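Local coordinates for beta-galactosidase (Bacteroides thetaiotaomicron, PDB 5MUJ), which binds chain B of the plant pectin rhamnogalacturonan-II and probably hydrolyses a glycosidic bond in it, acting as a glycoside hydrolase on this complex glycan, at residues A332-V337 against E355-A360; Y47-A52 against K325-L330. One frame throughout, in Å; residues are numbered along the deposited sequence.

Contact 1: residues A332-V337 against E355-A360. With RAM (alpha-L-rhamnopyranose), chain B.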
loop_
_atom_site.group_PDB
_atom_site.type_symbol
_atom_site.label_atom_id
_atom_site.label_comp_id
_atom_site.label_asym_id
_atom_site.label_seq_id
_atom_site.Cartn_x
_atom_site.Cartn_y
_atom_site.Cartn_z
ATOM N N ALA A 332 7.222 -9.693 6.615
ATOM C CA ALA A 332 5.767 -9.705 6.932
ATOM C C ALA A 332 5.363 -8.249 7.020
ATOM O O ALA A 332 5.620 -7.592 8.016
ATOM C CB ALA A 332 5.447 -10.450 8.233
ATOM N N HIS A 333 4.810 -7.727 5.934
ATOM C CA HIS A 333 4.906 -6.303 5.677
ATOM C C HIS A 333 3.932 -5.787 4.620
ATOM O O HIS A 333 3.560 -6.492 3.684
ATOM C CB HIS A 333 6.368 -5.933 5.302
ATOM C CG HIS A 333 6.798 -6.355 3.935
ATOM N ND1 HIS A 333 6.249 -7.392 3.228
ATOM C CD2 HIS A 333 7.732 -5.817 3.107
ATOM C CE1 HIS A 333 6.840 -7.510 2.054
ATOM N NE2 HIS A 333 7.750 -6.560 1.955
ATOM N N LYS A 334 3.615 -4.497 4.766
ATOM C CA LYS A 334 2.669 -3.737 3.936
ATOM C C LYS A 334 1.314 -3.980 4.516
ATOM O O LYS A 334 1.084 -5.077 5.008
ATOM C CB LYS A 334 2.812 -4.029 2.449
ATOM C CG LYS A 334 4.258 -3.949 1.965
ATOM C CD LYS A 334 4.336 -4.077 0.478
ATOM C CE LYS A 334 5.776 -4.037 0.014
ATOM N NZ LYS A 334 5.842 -4.191 -1.452
ATOM N N SER A 335 0.481 -2.952 4.617
ATOM C CA SER A 335 -0.791 -3.043 5.366
ATOM C C SER A 335 -2.009 -2.616 4.604
ATOM O O SER A 335 -2.017 -1.671 3.816
ATOM C CB SER A 335 -0.726 -2.153 6.618
ATOM O OG SER A 335 0.356 -2.522 7.451
ATOM N N TYR A 336 -3.086 -3.351 4.865
ATOM C CA TYR A 336 -4.427 -2.815 4.744
ATOM C C TYR A 336 -5.270 -3.413 5.870
ATOM O O TYR A 336 -5.240 -4.607 6.082
ATOM C CB TYR A 336 -5.032 -3.095 3.365
ATOM C CG TYR A 336 -5.924 -1.991 2.924
ATOM C CD1 TYR A 336 -7.248 -1.911 3.364
ATOM C CD2 TYR A 336 -5.429 -0.936 2.107
ATOM C CE1 TYR A 336 -8.057 -0.859 3.007
ATOM C CE2 TYR A 336 -6.251 0.109 1.733
ATOM C CZ TYR A 336 -7.567 0.146 2.182
ATOM O OH TYR A 336 -8.430 1.161 1.830
ATOM N N VAL A 337 -5.981 -2.565 6.605
ATOM C CA VAL A 337 -6.624 -2.955 7.852
ATOM C C VAL A 337 -8.136 -2.662 7.800
ATOM O O VAL A 337 -8.584 -1.550 7.479
ATOM C CB VAL A 337 -5.958 -2.264 9.067
ATOM C CG1 VAL A 337 -6.462 -2.843 10.383
ATOM C CG2 VAL A 337 -4.450 -2.418 9.022
ATOM N N GLU A 355 11.544 -16.682 -1.146
ATOM C CA GLU A 355 11.080 -15.461 -1.781
ATOM C C GLU A 355 9.776 -15.630 -2.541
ATOM O O GLU A 355 9.453 -14.833 -3.415
ATOM C CB GLU A 355 12.173 -14.807 -2.626
ATOM C CG GLU A 355 13.350 -14.326 -1.790
ATOM C CD GLU A 355 14.512 -13.873 -2.641
ATOM O OE1 GLU A 355 14.734 -12.646 -2.777
ATOM O OE2 GLU A 355 15.200 -14.751 -3.198
ATOM N N GLN A 356 8.993 -16.626 -2.132
ATOM C CA GLN A 356 7.615 -16.717 -2.558
ATOM C C GLN A 356 6.861 -15.569 -1.902
ATOM O O GLN A 356 7.149 -15.205 -0.756
ATOM C CB GLN A 356 7.019 -18.077 -2.180
ATOM C CG GLN A 356 7.782 -19.258 -2.732
ATOM C CD GLN A 356 7.222 -20.594 -2.237
ATOM O OE1 GLN A 356 7.001 -20.801 -1.055
ATOM N NE2 GLN A 356 7.030 -21.500 -3.153
ATOM N N ARG A 357 5.921 -14.986 -2.631
ATOM C CA ARG A 357 5.279 -13.756 -2.212
ATOM C C ARG A 357 3.771 -13.809 -2.435
ATOM O O ARG A 357 3.299 -13.975 -3.553
ATOM C CB ARG A 357 5.895 -12.587 -2.984
ATOM C CG ARG A 357 5.310 -11.235 -2.615
ATOM C CD ARG A 357 6.099 -10.059 -3.228
ATOM N NE ARG A 357 7.495 -9.947 -2.780
ATOM C CZ ARG A 357 8.021 -8.914 -2.092
ATOM N NH1 ARG A 357 7.289 -7.875 -1.737
ATOM N NH2 ARG A 357 9.287 -8.973 -1.701
ATOM N N GLY A 358 3.033 -13.547 -1.372
ATOM C CA GLY A 358 1.573 -13.497 -1.414
ATOM C C GLY A 358 1.022 -12.602 -0.343
ATOM O O GLY A 358 1.789 -11.937 0.380
ATOM N N ILE A 359 -0.304 -12.557 -0.254
ATOM C CA ILE A 359 -1.025 -11.722 0.688
ATOM C C ILE A 359 -1.607 -12.635 1.759
ATOM O O ILE A 359 -2.252 -13.663 1.441
ATOM C CB ILE A 359 -2.137 -10.915 0.007
ATOM C CG1 ILE A 359 -1.499 -9.874 -0.924
ATOM C CG2 ILE A 359 -3.065 -10.210 1.000
ATOM C CD1 ILE A 359 -2.416 -9.261 -1.965
ATOM N N ALA A 360 -1.389 -12.279 3.024
ATOM C CA ALA A 360 -1.915 -13.019 4.210
ATOM C C ALA A 360 -2.731 -12.110 5.115
ATOM O O ALA A 360 -2.817 -10.891 4.916
ATOM C CB ALA A 360 -0.822 -13.628 4.987
HETATM C C1 RAM B . 11.525 -3.434 -1.928
HETATM C C2 RAM B . 10.072 -3.469 -2.327
HETATM C C3 RAM B . 9.528 -4.863 -2.020
HETATM C C4 RAM B . 9.735 -5.128 -0.528
HETATM C C5 RAM B . 11.173 -4.960 -0.015
HETATM C C6 RAM B . 11.231 -4.824 1.497
HETATM O O2 RAM B . 9.369 -2.439 -1.581
HETATM O O3 RAM B . 8.149 -4.992 -2.379
HETATM O O4 RAM B . 9.398 -6.481 -0.268
HETATM O O5 RAM B . 11.927 -3.879 -0.618
#

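Contact 2: residues Y47-A52 against K325-L330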
loop_
_atom_site.group_PDB
_atom_site.type_symbol
_atom_site.label_atom_id
_atom_site.label_comp_id
_atom_site.label_asym_id
_atom_site.label_seq_id
_atom_site.Cartn_x
_atom_site.Cartn_y
_atom_site.Cartn_z
ATOM N N TYR A 47 -4.211 -15.828 10.407
ATOM C CA TYR A 47 -5.179 -16.715 9.710
ATOM C C TYR A 47 -4.435 -17.507 8.656
ATOM O O TYR A 47 -4.581 -18.716 8.542
ATOM C CB TYR A 47 -6.262 -15.912 9.079
ATOM C CG TYR A 47 -7.223 -16.722 8.264
ATOM C CD1 TYR A 47 -8.274 -17.402 8.868
ATOM C CD2 TYR A 47 -7.109 -16.777 6.880
ATOM C CE1 TYR A 47 -9.155 -18.153 8.122
ATOM C CE2 TYR A 47 -7.990 -17.536 6.112
ATOM C CZ TYR A 47 -9.024 -18.210 6.750
ATOM O OH TYR A 47 -9.923 -18.969 6.028
ATOM N N GLY A 48 -3.634 -16.791 7.870
ATOM C CA GLY A 48 -2.751 -17.351 6.873
ATOM C C GLY A 48 -3.026 -16.672 5.553
ATOM O O GLY A 48 -3.581 -15.560 5.522
ATOM N N LEU A 49 -2.673 -17.337 4.468
ATOM C CA LEU A 49 -2.727 -16.697 3.154
ATOM C C LEU A 49 -4.158 -16.450 2.711
ATOM O O LEU A 49 -5.080 -17.271 2.984
ATOM C CB LEU A 49 -1.945 -17.494 2.125
ATOM C CG LEU A 49 -0.437 -17.587 2.407
ATOM C CD1 LEU A 49 0.217 -18.782 1.752
ATOM C CD2 LEU A 49 0.281 -16.303 1.977
ATOM N N ALA A 50 -4.356 -15.315 2.062
ATOM C CA ALA A 50 -5.631 -14.922 1.484
ATOM C C ALA A 50 -5.577 -15.140 -0.033
ATOM O O ALA A 50 -6.511 -15.645 -0.656
ATOM C CB ALA A 50 -5.873 -13.449 1.755
ATOM N N VAL A 51 -4.494 -14.650 -0.630
ATOM C CA VAL A 51 -4.258 -14.757 -2.041
ATOM C C VAL A 51 -2.822 -15.165 -2.280
ATOM O O VAL A 51 -1.922 -14.418 -1.914
ATOM C CB VAL A 51 -4.596 -13.442 -2.795
ATOM C CG1 VAL A 51 -4.582 -13.681 -4.302
ATOM C CG2 VAL A 51 -5.989 -12.916 -2.428
ATOM N N ALA A 52 -2.602 -16.290 -2.938
ATOM C CA ALA A 52 -1.306 -16.863 -3.186
ATOM C C ALA A 52 -1.104 -17.207 -4.664
ATOM O O ALA A 52 -2.044 -17.630 -5.344
ATOM C CB ALA A 52 -1.114 -18.100 -2.345
ATOM N N LYS A 325 5.982 -17.124 11.033
ATOM C CA LYS A 325 5.503 -18.387 10.471
ATOM C C LYS A 325 6.332 -18.755 9.261
ATOM O O LYS A 325 6.993 -17.901 8.681
ATOM C CB LYS A 325 4.056 -18.228 10.026
ATOM C CG LYS A 325 3.111 -17.969 11.191
ATOM C CD LYS A 325 1.675 -18.406 10.932
ATOM C CE LYS A 325 1.578 -19.836 10.464
ATOM N NZ LYS A 325 2.428 -20.759 11.265
ATOM N N ASN A 326 6.236 -20.008 8.841
ATOM C CA ASN A 326 6.849 -20.478 7.603
ATOM C C ASN A 326 6.649 -19.488 6.444
ATOM O O ASN A 326 7.614 -19.010 5.819
ATOM C CB ASN A 326 6.231 -21.850 7.227
ATOM C CG ASN A 326 4.729 -21.769 6.849
ATOM O OD1 ASN A 326 3.882 -21.252 7.610
ATOM N ND2 ASN A 326 4.401 -22.253 5.646
ATOM N N TYR A 327 5.383 -19.130 6.229
ATOM C CA TYR A 327 4.988 -18.487 5.017
ATOM C C TYR A 327 5.412 -16.988 5.021
ATOM O O TYR A 327 5.425 -16.363 3.963
ATOM C CB TYR A 327 3.480 -18.719 4.763
ATOM C CG TYR A 327 2.525 -17.983 5.684
ATOM C CD1 TYR A 327 2.425 -16.601 5.592
ATOM C CD2 TYR A 327 1.758 -18.631 6.673
ATOM C CE1 TYR A 327 1.576 -15.867 6.380
ATOM C CE2 TYR A 327 0.898 -17.875 7.486
ATOM C CZ TYR A 327 0.835 -16.476 7.344
ATOM O OH TYR A 327 0.029 -15.604 8.074
ATOM N N ASP A 328 5.698 -16.409 6.196
ATOM C CA ASP A 328 6.182 -14.971 6.254
ATOM C C ASP A 328 7.543 -14.761 6.915
ATOM O O ASP A 328 7.874 -13.643 7.387
ATOM C CB ASP A 328 5.124 -14.047 6.889
ATOM C CG ASP A 328 4.852 -14.333 8.374
ATOM O OD1 ASP A 328 5.659 -15.014 9.035
ATOM O OD2 ASP A 328 3.796 -13.867 8.899
ATOM N N GLU A 329 8.368 -15.794 6.831
ATOM C CA GLU A 329 9.573 -15.860 7.627
ATOM C C GLU A 329 10.663 -14.826 7.253
ATOM O O GLU A 329 11.552 -14.596 8.052
ATOM C CB GLU A 329 10.171 -17.255 7.575
ATOM C CG GLU A 329 10.810 -17.619 6.247
ATOM C CD GLU A 329 11.054 -19.108 6.024
ATOM O OE1 GLU A 329 11.140 -19.891 7.001
ATOM O OE2 GLU A 329 11.174 -19.491 4.844
ATOM N N LEU A 330 10.588 -14.241 6.058
ATOM C CA LEU A 330 11.554 -13.227 5.622
ATOM C C LEU A 330 10.993 -11.819 5.810
ATOM O O LEU A 330 11.599 -11.006 6.518
ATOM C CB LEU A 330 11.957 -13.481 4.172
ATOM C CG LEU A 330 13.000 -12.493 3.605
ATOM C CD1 LEU A 330 14.292 -12.528 4.405
ATOM C CD2 LEU A 330 13.266 -12.773 2.135
#

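Contact 1: residues A332-V337 against E355-A360
H333 and K334 on strand 331-340 meet R357 on strand 357-363 of the same antiparallel sheet by the ends of their side chains; the closest CA atoms, those of K334 and I359, are 9.4 Å apart, with strand 343-351 between. No hydrogen bond joins the two segments directly; a bound alpha-L-rhamnopyranose does. Its O4 is gripped by three protein bonds. H333 NE2 lies 2.8 Å from RAM O4 in a nearly straight bond (169°), the hydroxyl sitting at the ring edge. The guanidinium forks around the same oxygen, R357 NH1 and R357 NH2 each donating to RAM O4 at 2.9 Å. A bend at chi3 (-62°) turns the otherwise extended R357 chain, and the guanidinium meets O4 close to its own plane. That plane stands 64° from the imidazole, and R357 NH1 passes H333 CE1 at 3.8 Å. K334 runs extended beyond CG, its NZ donating to RAM O3 at 2.6 Å; on the way, K334 CG lies 4.0 Å above the centre of the H333 ring and covers one face. A hydrogen bond from H333 ND1 to the C349 carbonyl oxygen fixes the rotation of this ring. D61 forms salt bridges with both K334 NZ and R357 NH1, which probably offsets the closeness of the two cationic groups, and Y158 OH binds the sugar as well. The three residues form part of the buried glycan pocket, on the inner strand and the third strand of the last blade of a five-bladed beta-propeller.

Contact 2: residues Y47-A52 against K325-L330
G48 and L49, on strand 45-51, pack against Y327 from the loop before strand 331-340, where the N-terminal strand completes the last propeller blade in a Velcro-type closure. The packing is by van der Waals contact, with no hydrogen bond across. Y327 OH lies 3.5 Å from G48 CA, and the ring atom Y327 CE2 is 3.7 Å from G48 CA. At G48, part of a classic beta bulge with Y47 opposite I361, a side chain would crowd the preceding carbonyl oxygen. The apolar part is L49 CD2, 4.2 Å from Y327 CD1; L49 is split between two conformers, so this approach holds for one of them and is less certain. With CG between the backbone N and the carbonyl carbon (chi1 71°), the Y327 ring and its OH come up to G48 CA obliquely, while K325 CB covers one ring face, offset toward the rim. Polar bonds hold the ends in place. Y327 OH bonds to Y348 OH; an alanine in place of Y327 would probably cost Y348 OH one of its partners, leaving it D328 OD2, and open a gap beside G48 and L49. D328 OD2 also pairs with K46 NZ. Its other oxygen, D328 OD1, accepts from K325 N at 2.9 Å, approached on the syn side and 22° out of the carboxylate plane.

How the contacts relate
Both contacts are buried and belong to the same propeller blade, but contact 1 is centred about 10 Å from the centre of the chain and contact 2 about 17 Å. Strand 357-363 joins them: it supplies one side of contact 1 and is the sheet neighbour of strand 45-51 in contact 2. I359 probably exchanges backbone hydrogen bonds with A50 and V51, while A360 CB packs against G48 O and Y327 CE1. The chemistry follows position. Toward the inner strand, cationic and imidazole groups converge on a sugar; at the outer edge, an aromatic side chain abuts a glycine CA and closes the blade without touching the ligand.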